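Local coordinates for periplasmic binding protein/LacI transcriptional regulator (Brachyspira murdochii, PDB 4KQC) that probably binds a carbohydrate in the cleft between its two domains, as a solute-binding protein of a bacterial ABC transporter, at residues A[12-17]-A[21-26]; A[155-160]-A[248-253]; A[184-187]-A[193-196]. All coordinates share one frame; numbering follows the deposited sequence.

Interaction 1: A[12-17]-A[21-26]; sequences KGFQHK and TVRDGA
Phe14 meets Arg23 by van der Waals contact, and the ring presents its CZ and CE2 atoms, obliquely. Phe14 CZ lies 3.6 Å from Arg23 NH1, and it stands over one face of the guanidinium, displaced toward the rim. The two planes are 63° apart, which rules out a flat stack. Arg23 CG is anti to the backbone N (chi1 -176°) and the chain bends at its third torsion; this carries CD and NE past the same ring atom, with Phe14 CZ 3.7 Å from Arg23 NE. The arginine side chain also touches Phe39 of strand 36-40.

Polar linkage is indirect. Lys17 O and Thr21 N are 3.6 Å apart across the first turn of the helix, and no hydrogen bond joins the segments. A water bridges them instead: it donates to Lys17 O at 3.0 Å and makes a weak bond to Thr21 OG1 at 3.5 Å. Thr21 also touches Pro273 and Tyr274 of helix 273-288.

All of this sits at the surface, where the loop after strand 6-10 leads into helix 18-33. It is the first beta-to-alpha turn of a Rossmann-like domain, as in type I periplasmic binding proteins.

Interaction 2: A[155-160]-A[248-253]; sequences IGRAEG and MGFDSG
Arg157 of helix 152-171 and Phe250 at the end of strand 246-250 mark the nearest approach of the two backbones, with Arg157 CA 8.9 Å from Phe250 CA, a gap that only side chains cross. Arg157 does so with CG anti to its own carbonyl carbon (chi1 -68°) and the chain extended from CG to NE, so that the chain from CG outward runs over one face of the Phe250 ring. The guanidinium lies flat on that ring, the planes 11° apart, and Arg157 CZ is 3.7 Å from the ring centroid, which meets the criteria for both stacking and a cation-pi interaction. Further back, Arg157 CD sits 3.8 Å from the same centroid as a CH-pi contact.

Beyond the ring, the end of the guanidinium meets Asp251 in a salt bridge. Arg157 NH1 and NH2 both reach one oxygen, OD2 of Asp251, at 3.0 Å and 3.2 Å respectively. The acceptor is close to the guanidinium plane, whereas the two nitrogens come from one face of the steeply inclined carboxylate. The bonds are bent, the NH1 one reaching 146° at the hydrogen.

Outside partners fix the rotation of both groups: Arg157 NH1 also bonds to Ser212 O and NE to Asn113 OD1, while Asp251 OD1 is bonded by Gln271 NE2. The buried positive charge is thus matched by a buried carboxylate, which would probably favour the ionised form of each. An arginine from a helix paired with an aspartate at a strand end, beside an aromatic ring, in the C-terminal Rossmann-like domain and probably facing the interdomain cleft, recalls the sugar site of ribose-binding protein and its relatives in the type I periplasmic binding fold.

Interaction 3: A[184-187]-A[193-196]; sequences IVPT and DIAN. With NO3 (nitrate ion), chain D.
Pro186 and Thr187 meet Asp193 and Ile194 where a beta-alpha-beta crossover turns from strand 179-184 into helix 191-199; the chain then goes on to strand 208-211 of the same sheet. The backbones come closest at Pro186 and Ile194, whose CA atoms are 5.6 Å apart.

Asp193 can be followed outward atom by atom. Its CB is 3.9 Å from Thr187 CG2, an ordinary van der Waals distance, and Asp193 CB also lies 3.7 Å from O3 of a nitrate ion. At CG the fit tightens: the same methyl, Thr187 CG2, is 3.3 Å away. Both carboxylate oxygens flank that methyl at nearly equal range, so it sits against the carboxylate as a whole and prefers neither oxygen. The methyl owes this place to the first torsion of Thr187, which turns CG2 between the backbone N and the carbonyl carbon and sends OG1 anti to N. OD2 of Asp193 finds its hydrogen bond just outside the segments, at Thr188 OG1, which helps hold the carboxylate in this orientation.

The nitrate, probably from the crystallisation liquor, approaches from the helix start. Asp193 N gives nitrate O3 a weak bond at 3.1 Å, and Ala192 N bonds to the ion as well, consistent with an anion drawn to the partial positive charge of a helix N terminus. Nitrate O3 is also 3.2 Å from Asp193 OD2, so the backbone N-H groups probably offset some repulsion.

The rest of the contact is largely apolar, and Met216 of helix 214-223 packs on both Pro186 and Ile194. A water accepts from Thr187 N at 3.0 Å and reaches Asp193 O only weakly, while the proline meets the helix through CB and CG, with Pro186 CG 4.1 Å from Ile194 CG1.

Overall arrangement
From the N terminus, interaction 1 comes first and closes a short loop, joining the turn after strand 6-10 to helix 18-33 in the N-terminal domain. The chain then passes into the C-terminal domain, where segment 155-160 opens interaction 2. Before that contact closes at 248-253, 87 residues further on, interaction 3 opens and closes within the intervening chain, so it is nested in interaction 2, and neither crosses interaction 1. Interactions 1 and 3 are local strand-to-helix turns, whereas interaction 2 ties a helix to the end of a strand far away in sequence. Centres of interactions 2 and 3 are about 15 Å apart, those of 1 and 3 about 27 Å, and none touch.

Interaction 1: A[12-17]-A[21-26]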
ATOM      1  N   LYS A  12       9.967  -1.084   8.709  1.00 11.68           N
ATOM      2  CA  LYS A  12       9.708  -2.507   8.304  1.00 12.80           C
ATOM      3  C   LYS A  12      10.910  -3.222   7.685  1.00 12.51           C
ATOM      4  O   LYS A  12      10.810  -4.373   7.240  1.00 13.44           O
ATOM      5  CB  LYS A  12       8.523  -2.571   7.355  1.00 13.16           C
ATOM      6  CG  LYS A  12       7.204  -2.020   7.913  1.00 13.48           C
ATOM      7  CD  LYS A  12       6.026  -2.412   7.051  1.00 14.52           C
ATOM      8  CE  LYS A  12       4.767  -1.667   7.471  1.00 15.73           C
ATOM      9  NZ  LYS A  12       3.601  -2.183   6.731  1.00 18.88           N
ATOM     10  N   GLY A  13      12.088  -2.605   7.743  1.00 12.11           N
ATOM     11  CA  GLY A  13      13.262  -3.150   7.094  1.00 12.73           C
ATOM     12  C   GLY A  13      13.291  -2.995   5.603  1.00 12.42           C
ATOM     13  O   GLY A  13      12.442  -2.311   5.028  1.00 14.05           O
ATOM     14  N   PHE A  14      14.301  -3.593   4.979  1.00 12.92           N
ATOM     15  CA  PHE A  14      14.603  -3.360   3.578  1.00 13.10           C
ATOM     16  C   PHE A  14      14.240  -4.509   2.660  1.00 14.38           C
ATOM     17  O   PHE A  14      14.725  -4.532   1.531  1.00 16.05           O
ATOM     18  CB  PHE A  14      16.064  -2.970   3.386  1.00 13.74           C
ATOM     19  CG  PHE A  14      16.469  -1.756   4.138  1.00 14.17           C
ATOM     20  CD1 PHE A  14      15.857  -0.554   3.880  1.00 14.59           C
ATOM     21  CD2 PHE A  14      17.503  -1.763   5.062  1.00 15.32           C
ATOM     22  CE1 PHE A  14      16.204   0.605   4.527  1.00 15.76           C
ATOM     23  CE2 PHE A  14      17.850  -0.583   5.735  1.00 16.58           C
ATOM     24  CZ  PHE A  14      17.159   0.606   5.471  1.00 16.19           C
ATOM     25  N   GLN A  15      13.373  -5.439   3.081  1.00 13.91           N
ATOM     26  CA  GLN A  15      12.831  -6.400   2.131  1.00 14.81           C
ATOM     27  C   GLN A  15      12.419  -5.727   0.821  1.00 15.82           C
ATOM     28  O   GLN A  15      12.703  -6.232  -0.284  1.00 16.37           O
ATOM     29  CB  GLN A  15      11.652  -7.134   2.718  1.00 15.32           C
ATOM     30  CG  GLN A  15      11.189  -8.275   1.832  1.00 17.85           C
ATOM     31  CD  GLN A  15       9.986  -8.993   2.369  1.00 19.02           C
ATOM     32  OE1 GLN A  15       9.605  -8.868   3.522  1.00 19.20           O
ATOM     33  NE2 GLN A  15       9.335  -9.732   1.498  1.00 23.74           N
ATOM     34  N   HIS A  16      11.726  -4.595   0.935  1.00 15.69           N
ATOM     35  CA  HIS A  16      11.216  -3.841  -0.207  1.00 16.25           C
ATOM     36  C   HIS A  16      11.981  -2.533  -0.262  1.00 15.42           C
ATOM     37  O   HIS A  16      12.093  -1.871   0.771  1.00 13.58           O
ATOM     38  CB  HIS A  16       9.730  -3.584  -0.075  1.00 18.24           C
ATOM     39  CG  HIS A  16       8.935  -4.851   0.115  1.00 20.97           C
ATOM     40  ND1 HIS A  16       8.851  -5.826  -0.863  1.00 22.68           N
ATOM     41  CD2 HIS A  16       8.273  -5.334   1.190  1.00 20.74           C
ATOM     42  CE1 HIS A  16       8.129  -6.836  -0.414  1.00 24.14           C
ATOM     43  NE2 HIS A  16       7.771  -6.568   0.833  1.00 24.03           N
ATOM     44  N   LYS A  17      12.526  -2.189  -1.427  1.00 16.30           N
ATOM     45  CA  LYS A  17      13.406  -1.001  -1.560  1.00 17.37           C
ATOM     46  C   LYS A  17      12.713   0.361  -1.387  1.00 16.27           C
ATOM     47  O   LYS A  17      13.383   1.374  -1.273  1.00 14.95           O
ATOM     48  CB  LYS A  17      14.111  -0.991  -2.906  1.00 22.84           C
ATOM     49  CG  LYS A  17      15.163  -2.083  -3.125  1.00 27.21           C
ATOM     50  CD  LYS A  17      15.718  -1.908  -4.554  1.00 32.95           C
ATOM     51  CE  LYS A  17      16.345  -3.166  -5.145  1.00 36.27           C
ATOM     52  NZ  LYS A  17      17.810  -3.164  -4.896  1.00 35.21           N
ATOM     53  N   THR A  21      14.123   4.538   0.240  1.00 12.02           N
ATOM     54  CA  THR A  21      13.679   5.893   0.016  1.00 12.02           C
ATOM     55  C   THR A  21      13.050   6.570   1.279  1.00 11.92           C
ATOM     56  O   THR A  21      13.267   7.766   1.537  1.00 10.84           O
ATOM     57  CB  THR A  21      12.706   5.949  -1.151  1.00 13.44           C
ATOM     58  OG1 THR A  21      13.356   5.351  -2.311  1.00 15.89           O
ATOM     59  CG2 THR A  21      12.319   7.365  -1.411  1.00 14.43           C
ATOM     60  N   VAL A  22      12.332   5.797   2.064  1.00 10.78           N
ATOM     61  CA  VAL A  22      11.803   6.278   3.305  1.00 10.51           C
ATOM     62  C   VAL A  22      12.979   6.702   4.181  1.00 11.13           C
ATOM     63  O   VAL A  22      12.900   7.733   4.822  1.00 10.23           O
ATOM     64  CB  VAL A  22      10.978   5.208   4.050  1.00  9.98           C
ATOM     65  CG1 VAL A  22      10.542   5.690   5.420  1.00  9.57           C
ATOM     66  CG2 VAL A  22       9.757   4.747   3.240  1.00 10.35           C
ATOM     67  N   ARG A  23      14.000   5.856   4.271  1.00 11.03           N
ATOM     68  CA  ARG A  23      15.180   6.210   5.067  1.00 12.33           C
ATOM     69  C   ARG A  23      15.778   7.503   4.619  1.00 12.12           C
ATOM     70  O   ARG A  23      16.160   8.330   5.471  1.00 11.68           O
ATOM     71  CB  ARG A  23      16.248   5.124   5.127  1.00 13.04           C
ATOM     72  CG  ARG A  23      17.430   5.457   6.033  1.00 14.05           C
ATOM     73  CD  ARG A  23      18.341   4.263   6.241  1.00 15.15           C
ATOM     74  NE  ARG A  23      19.002   3.836   5.033  1.00 17.47           N
ATOM     75  CZ  ARG A  23      19.950   2.910   4.952  1.00 20.41           C
ATOM     76  NH1 ARG A  23      20.310   2.211   6.018  1.00 20.66           N
ATOM     77  NH2 ARG A  23      20.545   2.685   3.781  1.00 22.46           N
ATOM     78  N   ASP A  24      15.884   7.698   3.303  1.00 11.88           N
ATOM     79  CA  ASP A  24      16.440   8.963   2.795  1.00 13.71           C
ATOM     80  C   ASP A  24      15.650  10.174   3.324  1.00 12.36           C
ATOM     81  O   ASP A  24      16.273  11.202   3.706  1.00 12.43           O
ATOM     82  CB  ASP A  24      16.399   9.025   1.278  1.00 15.29           C
ATOM     83  CG  ASP A  24      17.357   8.028   0.600  1.00 19.17           C
ATOM     84  OD1 ASP A  24      18.379   7.635   1.220  1.00 20.63           O
ATOM     85  OD2 ASP A  24      17.056   7.688  -0.573  1.00 22.98           O
ATOM     86  N   GLY A  25      14.323  10.064   3.318  1.00 12.18           N
ATOM     87  CA  GLY A  25      13.443  11.112   3.777  1.00 11.61           C
ATOM     88  C   GLY A  25      13.626  11.389   5.260  1.00 11.99           C
ATOM     89  O   GLY A  25      13.784  12.526   5.730  1.00 12.00           O
ATOM     90  N   ALA A  26      13.688  10.293   6.017  1.00 11.68           N
ATOM     91  CA  ALA A  26      13.923  10.369   7.447  1.00 11.21           C
ATOM     92  C   ALA A  26      15.249  11.011   7.811  1.00 11.31           C
ATOM     93  O   ALA A  26      15.305  11.856   8.688  1.00 11.80           O
ATOM     94  CB  ALA A  26      13.856   8.958   8.066  1.00 11.75           C
TER
HETATM   95  O   HOH W   1      14.746   2.494  -3.668  1.00 31.64           O

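Interaction 2: A[155-160]-A[248-253]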
ATOM      1  N   ILE A 155      -7.821  -3.993   4.482  1.00 10.99           N
ATOM      2  CA  ILE A 155      -9.244  -3.580   4.524  1.00 11.88           C
ATOM      3  C   ILE A 155      -9.410  -2.208   3.842  1.00 12.39           C
ATOM      4  O   ILE A 155     -10.285  -2.011   3.029  1.00 13.37           O
ATOM      5  CB  ILE A 155      -9.774  -3.598   5.950  1.00 13.66           C
ATOM      6  CG1 ILE A 155      -9.785  -5.070   6.486  1.00 14.12           C
ATOM      7  CG2 ILE A 155     -11.132  -2.955   6.054  1.00 14.62           C
ATOM      8  CD1 ILE A 155      -9.967  -5.115   7.981  1.00 14.71           C
ATOM      9  N   GLY A 156      -8.564  -1.257   4.197  1.00 12.54           N
ATOM     10  CA  GLY A 156      -8.671   0.031   3.617  1.00 12.17           C
ATOM     11  C   GLY A 156      -8.339   0.109   2.146  1.00 11.52           C
ATOM     12  O   GLY A 156      -9.039   0.811   1.395  1.00 12.13           O
ATOM     13  N   ARG A 157      -7.326  -0.629   1.695  1.00 10.71           N
ATOM     14  CA  ARG A 157      -7.029  -0.622   0.248  1.00 11.21           C
ATOM     15  C   ARG A 157      -8.127  -1.285  -0.567  1.00 11.76           C
ATOM     16  O   ARG A 157      -8.319  -0.941  -1.725  1.00 13.81           O
ATOM     17  CB  ARG A 157      -5.691  -1.255  -0.051  1.00 10.92           C
ATOM     18  CG  ARG A 157      -4.517  -0.446   0.464  1.00 11.20           C
ATOM     19  CD  ARG A 157      -3.210  -0.969  -0.067  1.00 11.35           C
ATOM     20  NE  ARG A 157      -2.060  -0.220   0.401  1.00 13.14           N
ATOM     21  CZ  ARG A 157      -0.818  -0.475   0.008  1.00 13.33           C
ATOM     22  NH1 ARG A 157      -0.582  -1.407  -0.867  1.00 13.84           N
ATOM     23  NH2 ARG A 157       0.195   0.290   0.402  1.00 15.81           N
ATOM     24  N   ALA A 158      -8.881  -2.200   0.021  1.00 11.75           N
ATOM     25  CA  ALA A 158     -10.019  -2.839  -0.677  1.00 11.65           C
ATOM     26  C   ALA A 158     -11.265  -1.975  -0.595  1.00 12.27           C
ATOM     27  O   ALA A 158     -11.930  -1.755  -1.627  1.00 13.12           O
ATOM     28  CB  ALA A 158     -10.343  -4.189  -0.035  1.00 13.20           C
ATOM     29  N   GLU A 159     -11.637  -1.561   0.605  1.00 13.13           N
ATOM     30  CA  GLU A 159     -12.866  -0.769   0.889  0.70 14.95           C
ATOM     31  C   GLU A 159     -12.834   0.512   0.078  1.00 13.34           C
ATOM     32  O   GLU A 159     -13.858   0.941  -0.441  1.00 13.57           O
ATOM     33  CB  GLU A 159     -13.036  -0.419   2.378  0.70 18.36           C
ATOM     34  CG  GLU A 159     -13.746  -1.475   3.257  0.70 22.81           C
ATOM     35  CD  GLU A 159     -14.075  -1.036   4.715  0.70 25.55           C
ATOM     36  OE1 GLU A 159     -13.668   0.060   5.204  0.70 28.14           O
ATOM     37  OE2 GLU A 159     -14.725  -1.839   5.402  0.70 29.68           O
ATOM     38  N   GLY A 160     -11.667   1.160   0.017  1.00 13.39           N
ATOM     39  CA  GLY A 160     -11.552   2.443  -0.729  1.00 11.95           C
ATOM     40  C   GLY A 160     -11.983   2.306  -2.190  1.00 13.34           C
ATOM     41  O   GLY A 160     -12.657   3.196  -2.761  1.00 11.91           O
HETATM   42  N   MSE A 248      -5.106  -3.213 -12.743  1.00  9.18           N
HETATM   43  CA  MSE A 248      -4.505  -2.008 -12.111  1.00 10.00           C
HETATM   44  C   MSE A 248      -3.973  -2.411 -10.751  1.00 10.31           C
HETATM   45  O   MSE A 248      -4.637  -3.172 -10.060  1.00 10.16           O
HETATM   46  CB  MSE A 248      -5.539  -0.857 -12.029  1.00 11.67           C
HETATM   47  CG  MSE A 248      -5.905  -0.441 -13.460  1.00 12.37           C
HETATM   48 SE   MSE A 248      -7.388   0.820 -13.315  0.65 14.39          SE
HETATM   49  CE  MSE A 248      -7.387   1.194 -15.238  1.00 13.83           C
ATOM     50  N   GLY A 249      -2.893  -1.766 -10.324  1.00 10.68           N
ATOM     51  CA  GLY A 249      -2.255  -2.101  -9.069  1.00 11.48           C
ATOM     52  C   GLY A 249      -1.983  -0.966  -8.116  1.00 11.11           C
ATOM     53  O   GLY A 249      -2.525   0.110  -8.194  1.00 10.59           O
ATOM     54  N   PHE A 250      -1.066  -1.237  -7.230  1.00 10.68           N
ATOM     55  CA  PHE A 250      -0.731  -0.382  -6.101  1.00 12.36           C
ATOM     56  C   PHE A 250       0.757  -0.630  -5.771  1.00 12.20           C
ATOM     57  O   PHE A 250       1.297  -1.780  -5.867  1.00 12.99           O
ATOM     58  CB  PHE A 250      -1.600  -0.815  -4.931  1.00 12.60           C
ATOM     59  CG  PHE A 250      -1.916   0.243  -3.925  1.00 13.69           C
ATOM     60  CD1 PHE A 250      -0.901   0.913  -3.228  1.00 15.31           C
ATOM     61  CD2 PHE A 250      -3.227   0.556  -3.682  1.00 13.98           C
ATOM     62  CE1 PHE A 250      -1.238   1.893  -2.294  1.00 14.42           C
ATOM     63  CE2 PHE A 250      -3.570   1.526  -2.759  1.00 15.43           C
ATOM     64  CZ  PHE A 250      -2.537   2.199  -2.064  1.00 15.50           C
ATOM     65  N   ASP A 251       1.451   0.448  -5.413  1.00 12.19           N
ATOM     66  CA  ASP A 251       2.885   0.439  -5.171  1.00 11.96           C
ATOM     67  C   ASP A 251       3.674   0.127  -6.455  1.00 11.96           C
ATOM     68  O   ASP A 251       3.170   0.464  -7.519  1.00 12.42           O
ATOM     69  CB  ASP A 251       3.219  -0.493  -3.991  1.00 11.56           C
ATOM     70  CG  ASP A 251       2.697   0.051  -2.658  1.00 15.03           C
ATOM     71  OD1 ASP A 251       2.766   1.266  -2.464  1.00 16.40           O
ATOM     72  OD2 ASP A 251       2.243  -0.763  -1.787  1.00 17.37           O
ATOM     73  N   SER A 252       4.907  -0.388  -6.380  1.00 12.14           N
ATOM     74  CA  SER A 252       5.720  -0.593  -7.596  1.00 12.71           C
ATOM     75  C   SER A 252       6.555  -1.857  -7.451  1.00 13.90           C
ATOM     76  O   SER A 252       5.936  -2.914  -7.408  1.00 13.91           O
ATOM     77  CB  SER A 252       6.495   0.683  -8.022  1.00 13.18           C
ATOM     78  OG  SER A 252       7.362   1.160  -7.034  1.00 12.46           O
ATOM     79  N   GLY A 253       7.884  -1.768  -7.414  1.00 13.43           N
ATOM     80  CA  GLY A 253       8.709  -2.943  -7.579  1.00 14.06           C
ATOM     81  C   GLY A 253       8.933  -3.316  -9.013  1.00 13.91           C
ATOM     82  O   GLY A 253       8.042  -3.086  -9.860  1.00 12.18           O
TER

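Interaction 3: A[184-187]-A[193-196]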
ATOM      1  N   ILE A 184     -11.561 -10.866  -2.974  1.00 12.78           N
ATOM      2  CA  ILE A 184     -10.877 -12.136  -2.726  1.00 13.41           C
ATOM      3  C   ILE A 184      -9.638 -11.844  -1.886  1.00 11.97           C
ATOM      4  O   ILE A 184      -8.786 -11.004  -2.240  1.00 11.03           O
ATOM      5  CB  ILE A 184     -10.439 -12.735  -4.085  1.00 14.35           C
ATOM      6  CG1 ILE A 184     -11.649 -13.034  -4.944  1.00 15.63           C
ATOM      7  CG2 ILE A 184      -9.600 -13.984  -3.879  1.00 15.36           C
ATOM      8  CD1 ILE A 184     -11.364 -12.993  -6.428  1.00 17.73           C
ATOM      9  N   VAL A 185      -9.480 -12.560  -0.779  1.00 11.96           N
ATOM     10  CA  VAL A 185      -8.284 -12.447   0.053  1.00 11.85           C
ATOM     11  C   VAL A 185      -7.543 -13.788  -0.037  1.00 11.96           C
ATOM     12  O   VAL A 185      -8.059 -14.810   0.412  1.00 12.27           O
ATOM     13  CB  VAL A 185      -8.658 -12.199   1.524  1.00 11.45           C
ATOM     14  CG1 VAL A 185      -7.382 -12.114   2.394  1.00 11.45           C
ATOM     15  CG2 VAL A 185      -9.543 -10.977   1.701  1.00 11.63           C
ATOM     16  N   PRO A 186      -6.315 -13.779  -0.550  1.00 12.52           N
ATOM     17  CA  PRO A 186      -5.610 -15.052  -0.558  1.00 13.11           C
ATOM     18  C   PRO A 186      -5.251 -15.481   0.856  1.00 13.37           C
ATOM     19  O   PRO A 186      -5.071 -14.653   1.748  1.00 13.73           O
ATOM     20  CB  PRO A 186      -4.372 -14.787  -1.411  1.00 13.48           C
ATOM     21  CG  PRO A 186      -4.759 -13.600  -2.243  1.00 15.06           C
ATOM     22  CD  PRO A 186      -5.579 -12.745  -1.259  1.00 14.21           C
ATOM     23  N   THR A 187      -5.063 -16.782   1.061  1.00 15.13           N
ATOM     24  CA  THR A 187      -4.883 -17.293   2.430  1.00 15.67           C
ATOM     25  C   THR A 187      -3.578 -16.814   3.045  1.00 14.86           C
ATOM     26  O   THR A 187      -3.476 -16.660   4.255  1.00 15.54           O
ATOM     27  CB  THR A 187      -5.069 -18.823   2.497  1.00 18.41           C
ATOM     28  OG1 THR A 187      -5.098 -19.249   3.885  1.00 19.39           O
ATOM     29  CG2 THR A 187      -3.987 -19.562   1.705  1.00 18.91           C
ATOM     30  N   ASP A 193      -0.325 -19.036  -3.138  1.00 16.81           N
ATOM     31  CA  ASP A 193      -1.652 -18.743  -2.662  1.00 16.13           C
ATOM     32  C   ASP A 193      -2.313 -17.666  -3.537  1.00 14.11           C
ATOM     33  O   ASP A 193      -3.462 -17.770  -3.867  1.00 13.80           O
ATOM     34  CB  ASP A 193      -1.597 -18.371  -1.172  1.00 17.62           C
ATOM     35  CG  ASP A 193      -1.302 -19.619  -0.254  1.00 19.91           C
ATOM     36  OD1 ASP A 193      -1.741 -20.751  -0.625  1.00 21.76           O
ATOM     37  OD2 ASP A 193      -0.722 -19.480   0.881  1.00 21.78           O
ATOM     38  N   ILE A 194      -1.521 -16.690  -3.963  1.00 14.06           N
ATOM     39  CA  ILE A 194      -2.035 -15.613  -4.791  1.00 13.27           C
ATOM     40  C   ILE A 194      -2.261 -16.148  -6.210  1.00 13.47           C
ATOM     41  O   ILE A 194      -3.318 -15.947  -6.781  1.00 12.83           O
ATOM     42  CB  ILE A 194      -1.089 -14.435  -4.818  1.00 13.42           C
ATOM     43  CG1 ILE A 194      -0.876 -13.840  -3.421  1.00 14.55           C
ATOM     44  CG2 ILE A 194      -1.684 -13.395  -5.738  1.00 13.06           C
ATOM     45  CD1 ILE A 194       0.332 -12.945  -3.370  1.00 15.08           C
ATOM     46  N   ALA A 195      -1.285 -16.885  -6.757  1.00 13.46           N
ATOM     47  CA  ALA A 195      -1.448 -17.441  -8.093  1.00 13.20           C
ATOM     48  C   ALA A 195      -2.654 -18.361  -8.198  1.00 13.09           C
ATOM     49  O   ALA A 195      -3.365 -18.413  -9.186  1.00 13.60           O
ATOM     50  CB  ALA A 195      -0.173 -18.133  -8.541  1.00 13.73           C
ATOM     51  N   ASN A 196      -2.917 -19.146  -7.156  1.00 12.95           N
ATOM     52  CA  ASN A 196      -4.035 -20.048  -7.211  1.00 13.74           C
ATOM     53  C   ASN A 196      -5.365 -19.291  -7.235  1.00 14.61           C
ATOM     54  O   ASN A 196      -6.313 -19.763  -7.787  1.00 15.81           O
ATOM     55  CB  ASN A 196      -3.927 -20.982  -6.017  1.00 15.00           C
ATOM     56  CG  ASN A 196      -2.942 -22.118  -6.254  1.00 16.49           C
ATOM     57  OD1 ASN A 196      -2.870 -22.664  -7.331  1.00 20.33           O
ATOM     58  ND2 ASN A 196      -2.294 -22.531  -5.227  1.00 17.24           N
TER
HETATM   59  N   NO3 D 503       3.059 -20.449  -1.034  0.80 29.45           N
HETATM   60  O1  NO3 D 503       3.861 -20.019  -1.843  0.80 28.03           O
HETATM   61  O2  NO3 D 503       3.502 -21.325  -0.050  0.80 30.31           O
HETATM   62  O3  NO3 D 503       1.717 -20.061  -1.086  0.80 25.66           O
HETATM   63  O   HOH W   2      -5.709 -18.517  -1.312  1.00 31.58           O